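Local coordinates for complement factor H (Mus musculus, PDB 2YBY), which probably restrains the alternative pathway of complement, as a regulator of innate immunity built from Sushi (SCR) domains, two of which make up this fragment, at residues Pro8-Gly13 against Glu62-Arg67; Arg14-Glu19 against Ser34-Asn39. The protein carries 1 engineered substitution. All coordinates share one frame; numbering follows the deposited sequence.

Contact 1 of 2, residues Pro8-Gly13 against Glu62-Arg67; sequences PQFKYG and EVPCVR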
ATOM      1  N   PRO A   8       5.298  -1.320  18.161  1.00 17.73           N
ATOM      2  CA  PRO A   8       5.602  -1.611  16.754  1.00 16.31           C
ATOM      3  C   PRO A   8       6.298  -0.483  16.028  1.00 20.03           C
ATOM      4  O   PRO A   8       5.760   0.636  15.950  1.00 20.04           O
ATOM      5  CB  PRO A   8       4.224  -1.887  16.155  1.00 18.46           C
ATOM      6  CG  PRO A   8       3.299  -1.080  16.931  1.00 21.08           C
ATOM      7  CD  PRO A   8       3.877  -0.954  18.329  1.00 17.50           C
ATOM      8  N   GLN A   9       7.499  -0.773  15.494  1.00 19.40           N
ATOM      9  CA  GLN A   9       8.269   0.192  14.691  1.00 20.19           C
ATOM     10  C   GLN A   9       8.576  -0.441  13.343  1.00 22.55           C
ATOM     11  O   GLN A   9       9.127  -1.526  13.308  1.00 24.51           O
ATOM     12  CB  GLN A   9       9.535   0.589  15.394  1.00 21.98           C
ATOM     13  CG  GLN A   9       9.220   1.182  16.751  1.00 30.06           C
ATOM     14  CD  GLN A   9      10.425   1.789  17.407  1.00 43.08           C
ATOM     15  OE1 GLN A   9      10.783   2.930  17.136  1.00 35.34           O
ATOM     16  NE2 GLN A   9      11.068   1.029  18.274  1.00 34.77           N
ATOM     17  N   PHE A  10       8.147   0.192  12.234  1.00 17.51           N
ATOM     18  CA  PHE A  10       8.268  -0.399  10.900  1.00 15.39           C
ATOM     19  C   PHE A  10       8.599   0.681   9.871  1.00 18.32           C
ATOM     20  O   PHE A  10       8.531   1.852  10.217  1.00 19.59           O
ATOM     21  CB  PHE A  10       6.953  -1.108  10.530  1.00 16.25           C
ATOM     22  CG  PHE A  10       5.683  -0.325  10.783  1.00 15.77           C
ATOM     23  CD1 PHE A  10       5.069  -0.341  12.038  1.00 15.31           C
ATOM     24  CD2 PHE A  10       5.152   0.495   9.810  1.00 14.95           C
ATOM     25  CE1 PHE A  10       3.887   0.367  12.259  1.00 14.77           C
ATOM     26  CE2 PHE A  10       4.002   1.246  10.053  1.00 15.45           C
ATOM     27  CZ  PHE A  10       3.381   1.184  11.280  1.00 13.79           C
ATOM     28  N   LYS A  11       9.015   0.303   8.653  1.00 16.65           N
ATOM     29  CA  LYS A  11       9.373   1.291   7.644  1.00 15.78           C
ATOM     30  C   LYS A  11       8.182   1.915   6.977  1.00 17.52           C
ATOM     31  O   LYS A  11       7.126   1.293   6.825  1.00 16.43           O
ATOM     32  CB  LYS A  11      10.269   0.689   6.541  1.00 19.21           C
ATOM     33  CG  LYS A  11      11.643   0.263   7.022  1.00 35.20           C
ATOM     34  CD  LYS A  11      12.626   0.095   5.856  1.00 41.70           C
ATOM     35  CE  LYS A  11      13.412   1.343   5.553  1.00 49.83           C
ATOM     36  NZ  LYS A  11      14.388   1.104   4.458  1.00 54.70           N
ATOM     37  N   TYR A  12       8.374   3.137   6.527  1.00 17.18           N
ATOM     38  CA  TYR A  12       7.456   3.898   5.735  1.00 16.24           C
ATOM     39  C   TYR A  12       6.098   4.214   6.350  1.00 17.48           C
ATOM     40  O   TYR A  12       5.139   4.483   5.630  1.00 15.66           O
ATOM     41  CB  TYR A  12       7.275   3.235   4.375  1.00 17.38           C
ATOM     42  CG  TYR A  12       8.571   2.816   3.725  1.00 21.77           C
ATOM     43  CD1 TYR A  12       9.581   3.739   3.477  1.00 24.71           C
ATOM     44  CD2 TYR A  12       8.784   1.501   3.340  1.00 24.38           C
ATOM     45  CE1 TYR A  12      10.758   3.365   2.829  1.00 27.30           C
ATOM     46  CE2 TYR A  12       9.959   1.112   2.702  1.00 27.09           C
ATOM     47  CZ  TYR A  12      10.960   2.042   2.482  1.00 35.85           C
ATOM     48  OH  TYR A  12      12.131   1.682   1.846  1.00 45.02           O
ATOM     49  N   GLY A  13       6.045   4.258   7.656  1.00 14.56           N
ATOM     50  CA  GLY A  13       4.841   4.651   8.352  1.00 13.56           C
ATOM     51  C   GLY A  13       4.973   4.503   9.849  1.00 14.92           C
ATOM     52  O   GLY A  13       6.018   4.085  10.376  1.00 16.18           O
ATOM     53  N   GLU A  62       3.010  -7.972   8.397  1.00 17.79           N
ATOM     54  CA  GLU A  62       4.450  -8.046   8.648  1.00 17.27           C
ATOM     55  C   GLU A  62       5.121  -6.805   8.119  1.00 18.26           C
ATOM     56  O   GLU A  62       6.125  -6.349   8.694  1.00 18.78           O
ATOM     57  CB  GLU A  62       5.090  -9.243   7.937  1.00 18.59           C
ATOM     58  CG  GLU A  62       4.625 -10.591   8.410  1.00 26.24           C
ATOM     59  CD  GLU A  62       5.393 -11.706   7.719  1.00 40.26           C
ATOM     60  OE1 GLU A  62       5.754 -11.564   6.524  1.00 32.45           O
ATOM     61  OE2 GLU A  62       5.624 -12.734   8.385  1.00 35.93           O
ATOM     62  N   VAL A  63       4.652  -6.323   6.956  1.00 17.44           N
ATOM     63  CA  VAL A  63       5.160  -5.126   6.287  1.00 15.39           C
ATOM     64  C   VAL A  63       3.916  -4.196   6.178  1.00 18.65           C
ATOM     65  O   VAL A  63       3.132  -4.254   5.245  1.00 18.89           O
ATOM     66  CB  VAL A  63       5.829  -5.452   4.922  1.00 18.70           C
ATOM     67  CG1 VAL A  63       6.382  -4.191   4.264  1.00 19.40           C
ATOM     68  CG2 VAL A  63       6.934  -6.497   5.096  1.00 18.54           C
ATOM     69  N   PRO A  64       3.723  -3.318   7.164  1.00 14.39           N
ATOM     70  CA  PRO A  64       2.462  -2.572   7.212  1.00 12.91           C
ATOM     71  C   PRO A  64       2.257  -1.561   6.101  1.00 13.60           C
ATOM     72  O   PRO A  64       1.110  -1.217   5.800  1.00 12.55           O
ATOM     73  CB  PRO A  64       2.542  -1.895   8.580  1.00 13.85           C
ATOM     74  CG  PRO A  64       3.394  -2.807   9.395  1.00 17.76           C
ATOM     75  CD  PRO A  64       4.457  -3.188   8.436  1.00 15.35           C
ATOM     76  N   CYS A  65       3.366  -1.000   5.611  1.00 12.73           N
ATOM     77  CA  CYS A  65       3.342   0.017   4.581  1.00 12.96           C
ATOM     78  C   CYS A  65       4.135  -0.482   3.391  1.00 15.47           C
ATOM     79  O   CYS A  65       5.312  -0.863   3.525  1.00 15.63           O
ATOM     80  CB  CYS A  65       3.905   1.315   5.109  1.00 12.42           C
ATOM     81  SG  CYS A  65       2.873   2.078   6.380  1.00 14.43           S
ATOM     82  N   VAL A  66       3.468  -0.492   2.244  1.00 14.36           N
ATOM     83  CA  VAL A  66       4.024  -0.946   0.961  1.00 14.31           C
ATOM     84  C   VAL A  66       3.883   0.168  -0.082  1.00 16.90           C
ATOM     85  O   VAL A  66       3.149   1.143   0.118  1.00 14.39           O
ATOM     86  CB  VAL A  66       3.335  -2.255   0.478  1.00 18.30           C
ATOM     87  CG1 VAL A  66       3.560  -3.399   1.469  1.00 18.47           C
ATOM     88  CG2 VAL A  66       1.847  -2.059   0.241  1.00 17.57           C
ATOM     89  N   ARG A  67       4.584   0.033  -1.216  1.00 16.93           N
ATOM     90  CA  ARG A  67       4.451   1.035  -2.268  1.00 16.86           C
ATOM     91  C   ARG A  67       2.987   1.212  -2.733  1.00 19.39           C
ATOM     92  O   ARG A  67       2.252   0.235  -2.883  1.00 18.60           O
ATOM     93  CB  ARG A  67       5.343   0.692  -3.483  1.00 17.40           C
ATOM     94  CG  ARG A  67       5.322   1.711  -4.620  1.00 23.80           C
ATOM     95  CD  ARG A  67       5.781   3.082  -4.256  1.00 28.64           C
ATOM     96  NE  ARG A  67       7.208   3.160  -3.952  1.00 30.39           N
ATOM     97  CZ  ARG A  67       7.812   4.217  -3.401  1.00 46.00           C
ATOM     98  NH1 ARG A  67       7.105   5.285  -3.037  1.00 30.16           N
ATOM     99  NH2 ARG A  67       9.124   4.205  -3.186  1.00 33.69           N
TER
HETATM  100  O   HOH W   1       6.332  -1.144   6.141  1.00 15.70           O
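Phe10 lays one face of its ring on the pyrrolidine of Pro64, and this face-on CH-pi contact is the apolar centre of the arrangement. Pro64 CG lies 3.8 Å from the ring centroid, 17° off the normal and displaced toward the rim; beside it Pro64 CB reaches Phe10 CD2 at 3.7 Å. Phe10 CG stands between the backbone N and the carbonyl carbon (chi1 47°), where it lies 3.7 Å from Pro64 CG. At the ring edge, Cys65 SG approaches Phe10 CE2 to 3.9 Å, a sulfur-aromatic contact 77° off the normal. Leu52 of strand 50-55 touches both Phe10 and Pro64, and Tyr35 meets the Phe10 ring edge-to-face. Lys11 takes part through its backbone: water 1 donates to Lys11 O at 2.7 Å and accepts from Cys65 N, bridging two segments that share no direct hydrogen bond. Tyr12 packs its CB on Cys65 CB at 3.9 Å, while its ring stacks with Phe41. Its carbonyl O also lies 3.4 Å from Cys65 SG. At Gly13, CA approaches the same sulfur to 3.8 Å. Phe10, Tyr12 and Gly13 thus all touch Cys65 SG where it bonds to Cys37, the second disulfide of a Sushi domain, whose small hydrophobic core lies between its two disulfides.

Contact 2 of 2, residues Arg14-Glu19 against Ser34-Asn39; sequences RLYYEE and SYKCDN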
ATOM      1  N   ARG A  14       3.854   4.814  10.514  1.00 14.36           N
ATOM      2  CA  ARG A  14       3.820   4.773  11.978  1.00 14.01           C
ATOM      3  C   ARG A  14       2.429   4.725  12.535  1.00 16.59           C
ATOM      4  O   ARG A  14       1.491   5.168  11.910  1.00 17.02           O
ATOM      5  CB  ARG A  14       4.507   6.032  12.560  1.00 16.23           C
ATOM      6  CG  ARG A  14       3.885   7.287  11.957  1.00 23.53           C
ATOM      7  CD  ARG A  14       4.863   8.381  11.655  1.00 31.18           C
ATOM      8  NE  ARG A  14       5.562   8.209  10.375  1.00 48.65           N
ATOM      9  CZ  ARG A  14       6.773   7.667  10.197  1.00 75.49           C
ATOM     10  NH1 ARG A  14       7.461   7.186  11.232  1.00 69.14           N
ATOM     11  NH2 ARG A  14       7.299   7.591   8.981  1.00 63.15           N
ATOM     12  N   LEU A  15       2.306   4.254  13.760  1.00 14.93           N
ATOM     13  CA  LEU A  15       1.051   4.367  14.481  1.00 14.49           C
ATOM     14  C   LEU A  15       0.683   5.840  14.652  1.00 16.22           C
ATOM     15  O   LEU A  15       1.558   6.719  14.835  1.00 16.48           O
ATOM     16  CB  LEU A  15       1.196   3.813  15.919  1.00 14.70           C
ATOM     17  CG  LEU A  15       1.468   2.331  16.119  1.00 18.99           C
ATOM     18  CD1 LEU A  15       1.126   1.894  17.543  1.00 18.24           C
ATOM     19  CD2 LEU A  15       0.761   1.496  15.145  1.00 18.29           C
ATOM     20  N   TYR A  16      -0.627   6.107  14.684  1.00 15.90           N
ATOM     21  CA  TYR A  16      -1.118   7.395  15.115  1.00 16.54           C
ATOM     22  C   TYR A  16      -0.912   7.420  16.644  1.00 22.79           C
ATOM     23  O   TYR A  16      -0.873   6.374  17.294  1.00 19.90           O
ATOM     24  CB  TYR A  16      -2.608   7.568  14.845  1.00 17.43           C
ATOM     25  CG  TYR A  16      -2.971   7.851  13.402  1.00 19.07           C
ATOM     26  CD1 TYR A  16      -3.066   9.156  12.929  1.00 21.67           C
ATOM     27  CD2 TYR A  16      -3.308   6.822  12.534  1.00 19.73           C
ATOM     28  CE1 TYR A  16      -3.410   9.418  11.605  1.00 22.96           C
ATOM     29  CE2 TYR A  16      -3.708   7.076  11.228  1.00 18.96           C
ATOM     30  CZ  TYR A  16      -3.801   8.378  10.779  1.00 27.93           C
ATOM     31  OH  TYR A  16      -4.187   8.597   9.469  1.00 25.78           O
ATOM     32  N   TYR A  17      -0.747   8.613  17.214  1.00 23.58           N
ATOM     33  CA  TYR A  17      -0.624   8.755  18.683  1.00 23.22           C
ATOM     34  C   TYR A  17       0.516   7.970  19.288  1.00 28.01           C
ATOM     35  O   TYR A  17       0.403   7.455  20.402  1.00 27.20           O
ATOM     36  CB  TYR A  17      -1.927   8.326  19.357  1.00 25.61           C
ATOM     37  CG  TYR A  17      -3.081   9.099  18.796  1.00 28.44           C
ATOM     38  CD1 TYR A  17      -3.093  10.483  18.835  1.00 32.16           C
ATOM     39  CD2 TYR A  17      -4.163   8.452  18.220  1.00 29.94           C
ATOM     40  CE1 TYR A  17      -4.139  11.209  18.282  1.00 33.74           C
ATOM     41  CE2 TYR A  17      -5.232   9.166  17.692  1.00 30.90           C
ATOM     42  CZ  TYR A  17      -5.213  10.547  17.718  1.00 37.58           C
ATOM     43  OH  TYR A  17      -6.248  11.275  17.191  1.00 39.21           O
ATOM     44  N   GLU A  18       1.602   7.893  18.568  1.00 27.36           N
ATOM     45  CA  GLU A  18       2.792   7.158  18.986  1.00 29.57           C
ATOM     46  C   GLU A  18       3.211   7.537  20.446  1.00 34.71           C
ATOM     47  O   GLU A  18       3.511   6.651  21.255  1.00 35.08           O
ATOM     48  CB  GLU A  18       3.922   7.454  17.987  1.00 31.37           C
ATOM     49  CG  GLU A  18       4.581   6.222  17.428  1.00 40.28           C
ATOM     50  CD  GLU A  18       5.780   6.457  16.522  1.00 56.62           C
ATOM     51  OE1 GLU A  18       6.111   7.637  16.259  1.00 50.91           O
ATOM     52  OE2 GLU A  18       6.356   5.458  16.026  1.00 39.18           O
ATOM     53  N   GLU A  19       3.118   8.864  20.825  1.00 31.66           N
ATOM     54  CA  GLU A  19       3.594   9.318  22.175  1.00 32.04           C
ATOM     55  C   GLU A  19       2.594   9.027  23.328  1.00 36.48           C
ATOM     56  O   GLU A  19       3.060   8.732  24.414  1.00 38.07           O
ATOM     57  CB  GLU A  19       4.086  10.772  22.188  1.00 34.71           C
ATOM     58  CG  GLU A  19       4.458  11.700  21.046  1.00 51.56           C
ATOM     59  CD  GLU A  19       3.836  11.711  19.656  1.00 84.16           C
ATOM     60  OE1 GLU A  19       2.615  11.580  19.518  1.00 77.66           O
ATOM     61  OE2 GLU A  19       4.573  11.838  18.671  1.00 82.31           O
ATOM     62  N   SER A  34      -4.517   2.112  15.018  1.00 14.61           N
ATOM     63  CA  SER A  34      -4.546   2.726  13.713  1.00 12.90           C
ATOM     64  C   SER A  34      -3.158   3.210  13.337  1.00 14.89           C
ATOM     65  O   SER A  34      -2.390   3.648  14.206  1.00 15.67           O
ATOM     66  CB  SER A  34      -5.548   3.884  13.716  1.00 18.91           C
ATOM     67  OG  SER A  34      -5.206   4.851  14.688  1.00 20.85           O
ATOM     68  N   TYR A  35      -2.824   3.155  12.041  1.00 13.15           N
ATOM     69  CA  TYR A  35      -1.544   3.632  11.545  1.00 12.41           C
ATOM     70  C   TYR A  35      -1.716   4.227  10.175  1.00 14.99           C
ATOM     71  O   TYR A  35      -2.713   3.980   9.493  1.00 14.85           O
ATOM     72  CB  TYR A  35      -0.466   2.524  11.536  1.00 13.73           C
ATOM     73  CG  TYR A  35      -0.624   1.489  10.443  1.00 13.07           C
ATOM     74  CD1 TYR A  35      -1.408   0.369  10.633  1.00 13.37           C
ATOM     75  CD2 TYR A  35       0.052   1.615   9.230  1.00 14.00           C
ATOM     76  CE1 TYR A  35      -1.527  -0.612   9.647  1.00 13.93           C
ATOM     77  CE2 TYR A  35      -0.097   0.670   8.219  1.00 13.20           C
ATOM     78  CZ  TYR A  35      -0.863  -0.465   8.445  1.00 14.05           C
ATOM     79  OH  TYR A  35      -0.999  -1.453   7.497  1.00 14.00           O
ATOM     80  N   LYS A  36      -0.731   4.983   9.766  1.00 14.43           N
ATOM     81  CA  LYS A  36      -0.718   5.616   8.451  1.00 14.59           C
ATOM     82  C   LYS A  36       0.654   5.395   7.840  1.00 16.21           C
ATOM     83  O   LYS A  36       1.595   4.978   8.533  1.00 17.03           O
ATOM     84  CB  LYS A  36      -1.044   7.118   8.570  1.00 17.94           C
ATOM     85  CG  LYS A  36      -0.038   7.877   9.406  1.00 20.74           C
ATOM     86  CD  LYS A  36      -0.327   9.376   9.495  1.00 35.40           C
ATOM     87  CE  LYS A  36       0.686  10.077  10.380  1.00 50.45           C
ATOM     88  NZ  LYS A  36       0.594  11.558  10.268  1.00 59.01           N
ATOM     89  N   CYS A  37       0.753   5.627   6.555  1.00 14.07           N
ATOM     90  CA  CYS A  37       1.992   5.452   5.826  1.00 14.29           C
ATOM     91  C   CYS A  37       2.483   6.773   5.270  1.00 16.42           C
ATOM     92  O   CYS A  37       1.709   7.671   4.977  1.00 15.75           O
ATOM     93  CB  CYS A  37       1.821   4.421   4.718  1.00 12.76           C
ATOM     94  SG  CYS A  37       1.264   2.807   5.303  1.00 14.93           S
ATOM     95  N   ASP A  38       3.789   6.813   4.983  1.00 15.08           N
ATOM     96  CA  ASP A  38       4.423   7.963   4.357  1.00 15.06           C
ATOM     97  C   ASP A  38       3.836   8.218   2.952  1.00 19.14           C
ATOM     98  O   ASP A  38       3.389   7.287   2.288  1.00 16.23           O
ATOM     99  CB  ASP A  38       5.924   7.692   4.156  1.00 17.06           C
ATOM    100  CG  ASP A  38       6.742   7.417   5.405  1.00 21.42           C
ATOM    101  OD1 ASP A  38       6.176   7.463   6.508  1.00 20.60           O
ATOM    102  OD2 ASP A  38       7.931   7.112   5.266  1.00 21.05           O
ATOM    103  N   ASN A  39       3.949   9.446   2.461  1.00 17.74           N
ATOM    104  CA  ASN A  39       3.557   9.756   1.093  1.00 18.40           C
ATOM    105  C   ASN A  39       4.255   8.808   0.138  1.00 19.54           C
ATOM    106  O   ASN A  39       5.470   8.597   0.242  1.00 18.68           O
ATOM    107  CB  ASN A  39       3.977  11.190   0.739  1.00 21.40           C
ATOM    108  CG  ASN A  39       3.265  12.229   1.577  1.00 33.86           C
ATOM    109  OD1 ASN A  39       2.153  11.991   2.089  1.00 26.88           O
ATOM    110  ND2 ASN A  39       3.913  13.378   1.806  1.00 30.17           N
TER
HETATM  111  O   HOH W   2       9.816   7.093   7.037  1.00 23.47           O
HETATM  112  O   HOH W   3       3.898   8.283   7.986  1.00 24.64           O
HETATM  113  O   HOH W   4      -2.584   4.265  16.876  1.00 19.61           O
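Tyr16 and Lys36 cross at about a right angle, the lysine's aliphatic chain passing over one face of the phenol. Lys36 CG sits 4.3 Å from the ring centroid, offset toward the rim, in a CH-pi contact, and Lys36 CD continues to Tyr16 CE1 at 3.7 Å. The lysine is extended beyond CG (chi2 178°), which carries CD across the ring. Ser34 OG approaches Tyr16 CD2 to 3.5 Å. Arg14 shares a face of the sheet with Lys36 but bends at chi2 and chi3 toward Asp38. There NH2 gives a 2.7 Å salt-bridge hydrogen bond to the syn lone pair of Asp38 OD1, with the two planar groups only 12° apart. Water 2 links NH2 to OD2 and water 3 links NE to OD1, so both carboxylate oxygens are tied to the guanidinium. Leu15 CD2 meets Tyr35 CB at 3.9 Å; the phenol of Tyr35 points elsewhere, its OH partnered by Pro64 O. Along the backbone, Arg14 and Lys36 exchange hydrogen bonds (Arg14 N to Lys36 O 3.0 Å), and Tyr16 N binds Ser34 O. This is an antiparallel pairing of a short edge strand with the central strand of the three-stranded sheet in a Sushi domain.

In the fold
Contacts 1 and 2 lie in the same Sushi repeat, their centres 10 Å apart, and segment 14-19 follows 8-13 directly. Both segments of contact 2 fall between those of contact 1 in sequence. The Cys65-Cys37 disulfide, SG to SG 2.1 Å, ties 62-67 covalently to 34-39. A probable hydrogen bond from Tyr35 OH to Pro64 O, 2.7 Å, adds a second tie. Tyr12 and Asp38 are also joined through their backbones. Past Cys65, strand 66-71 leads into the second repeat, where Arg67 bonds to Gln88 and Glu113, so contact 1 adjoins the interdomain junction.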